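Methyltransferase (Streptococcus pyogenes, PDB 2ESR) probably transfers methyl groups from S-adenosylmethionine to an acceptor substrate. Local coordinates at residues Ala21-Ile26 against Ala46-Ser51. Numbering follows the deposited sequence.
Sequences AIFNMI and AIEAVS
Phe23 reaches out from helix 19-26 and sets the far end of its ring against Glu48 and Ala49 of helix 44-51, joining two helices that pack on the same face of the central sheet in this Rossmann-like methyltransferase fold. The second helix follows strand 34-38 and a glycine-rich turn, the strand-turn-helix unit that opens such folds and in relatives cradles the cofactor. One aromatic side chain spans most of the gap, because the backbones come no nearer than 7.8 Å, measured from Phe23 CA to Ala49 CA. The tight part takes in Ala49 and the aliphatic stem of Glu48. Phe23 CE1 packs on the methyl of Ala49, 3.7 Å from its CB, and Phe23 CZ sits 3.5 Å from the backbone N of Ala49. Leu103 and Phe105 of strand 101-106 lie beneath: Ala49 touches both, while the ring of Phe23 also meets Phe105. Glu48 lays its stem obliquely along the ring. With CG anti to the backbone N (chi1 -176°), its CB and CG both lie close to Phe23 CE2; the bend at chi2, 59°, then turns the carboxylate off, and its plane stands 64° from that of the ring. Only this carboxylate end of the partly exposed Glu48 is loose: OE2 forms a salt bridge with Arg52, just past the end of helix 44-51, whose side chain also touches Phe23, while OE1 has a long, weak ion pair with Arg19 of the facing helix. The closest approach in the contact belongs to the stem of that glutamate, Glu48 CG lying 3.3 Å from Phe23 CE2.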
loop_
_atom_site.group_PDB
_atom_site.type_symbol
_atom_site.label_atom_id
_atom_site.label_comp_id
_atom_site.label_asym_id
_atom_site.label_seq_id
_atom_site.Cartn_x
_atom_site.Cartn_y
_atom_site.Cartn_z
ATOM N N ALA A 21 23.959 1.424 -11.660
ATOM C CA ALA A 21 24.046 0.514 -12.798
ATOM C C ALA A 21 22.675 -0.068 -13.124
ATOM O O ALA A 21 22.244 -0.066 -14.276
ATOM C CB ALA A 21 25.021 -0.606 -12.490
ATOM N N ILE A 22 21.993 -0.571 -12.102
ATOM C CA ILE A 22 20.675 -1.149 -12.293
ATOM C C ILE A 22 19.723 -0.148 -12.940
ATOM O O ILE A 22 19.069 -0.448 -13.937
ATOM C CB ILE A 22 20.075 -1.607 -10.948
ATOM C CG1 ILE A 22 20.895 -2.777 -10.396
ATOM C CG2 ILE A 22 18.608 -1.984 -11.129
ATOM C CD1 ILE A 22 20.430 -3.275 -9.034
ATOM N N PHE A 23 19.651 1.052 -12.383
ATOM C CA PHE A 23 18.730 2.030 -12.928
ATOM C C PHE A 23 19.100 2.579 -14.289
ATOM O O PHE A 23 18.246 3.125 -14.983
ATOM C CB PHE A 23 18.486 3.135 -11.902
ATOM C CG PHE A 23 17.553 2.708 -10.809
ATOM C CD1 PHE A 23 16.179 2.646 -11.044
ATOM C CD2 PHE A 23 18.043 2.276 -9.581
ATOM C CE1 PHE A 23 15.309 2.159 -10.079
ATOM C CE2 PHE A 23 17.179 1.783 -8.603
ATOM C CZ PHE A 23 15.804 1.724 -8.856
ATOM N N ASN A 24 20.360 2.420 -14.685
ATOM C CA ASN A 24 20.768 2.872 -16.009
ATOM C C ASN A 24 20.258 1.841 -17.005
ATOM O O ASN A 24 20.126 2.114 -18.199
ATOM C CB ASN A 24 22.293 2.990 -16.112
ATOM C CG ASN A 24 22.822 4.241 -15.448
ATOM O OD1 ASN A 24 22.181 5.292 -15.493
ATOM N ND2 ASN A 24 24.002 4.143 -14.842
HETATM N N MSE A 25 19.961 0.652 -16.498
HETATM C CA MSE A 25 19.451 -0.431 -17.329
HETATM C C MSE A 25 17.963 -0.274 -17.601
HETATM O O MSE A 25 17.499 -0.485 -18.724
HETATM C CB MSE A 25 19.647 -1.779 -16.637
HETATM C CG MSE A 25 21.064 -2.264 -16.503
HETATM SE SE MSE A 25 21.054 -3.954 -15.556
HETATM C CE MSE A 25 20.100 -5.027 -16.851
ATOM N N ILE A 26 17.219 0.092 -16.562
ATOM C CA ILE A 26 15.770 0.219 -16.659
ATOM C C ILE A 26 15.204 1.627 -16.621
ATOM O O ILE A 26 14.027 1.823 -16.915
ATOM C CB ILE A 26 15.084 -0.559 -15.529
ATOM C CG1 ILE A 26 15.440 0.081 -14.182
ATOM C CG2 ILE A 26 15.527 -2.014 -15.559
ATOM C CD1 ILE A 26 14.659 -0.481 -13.011
ATOM N N ALA A 46 13.265 -0.126 -4.191
ATOM C CA ALA A 46 11.971 0.545 -4.270
ATOM C C ALA A 46 12.116 2.038 -3.989
ATOM O O ALA A 46 11.529 2.872 -4.676
ATOM C CB ALA A 46 10.990 -0.079 -3.278
ATOM N N ILE A 47 12.908 2.368 -2.974
ATOM C CA ILE A 47 13.119 3.759 -2.598
ATOM C C ILE A 47 13.805 4.541 -3.718
ATOM O O ILE A 47 13.394 5.648 -4.053
ATOM C CB ILE A 47 13.956 3.846 -1.306
ATOM C CG1 ILE A 47 13.188 3.170 -0.165
ATOM C CG2 ILE A 47 14.265 5.302 -0.968
ATOM C CD1 ILE A 47 13.956 3.067 1.127
ATOM N N GLU A 48 14.835 3.954 -4.313
ATOM C CA GLU A 48 15.543 4.632 -5.393
ATOM C C GLU A 48 14.630 4.799 -6.604
ATOM O O GLU A 48 14.657 5.833 -7.266
ATOM C CB GLU A 48 16.799 3.848 -5.773
ATOM C CG GLU A 48 17.672 4.502 -6.835
ATOM C CD GLU A 48 18.177 5.877 -6.433
ATOM O OE1 GLU A 48 18.523 6.069 -5.246
ATOM O OE2 GLU A 48 18.245 6.765 -7.309
ATOM N N ALA A 49 13.797 3.797 -6.876
ATOM C CA ALA A 49 12.888 3.863 -8.018
ATOM C C ALA A 49 11.901 5.011 -7.854
ATOM O O ALA A 49 11.578 5.703 -8.814
ATOM C CB ALA A 49 12.132 2.541 -8.177
ATOM N N VAL A 50 11.403 5.201 -6.640
ATOM C CA VAL A 50 10.469 6.294 -6.398
ATOM C C VAL A 50 11.227 7.616 -6.519
ATOM O O VAL A 50 10.713 8.596 -7.066
ATOM C CB VAL A 50 9.817 6.173 -4.998
ATOM C CG1 VAL A 50 9.033 7.435 -4.672
ATOM C CG2 VAL A 50 8.883 4.968 -4.970
ATOM N N SER A 51 12.459 7.634 -6.026
ATOM C CA SER A 51 13.278 8.841 -6.097
ATOM C C SER A 51 13.499 9.242 -7.553
ATOM O O SER A 51 13.619 10.429 -7.874
ATOM C CB SER A 51 14.633 8.607 -5.421
ATOM O OG SER A 51 15.416 9.789 -5.432
#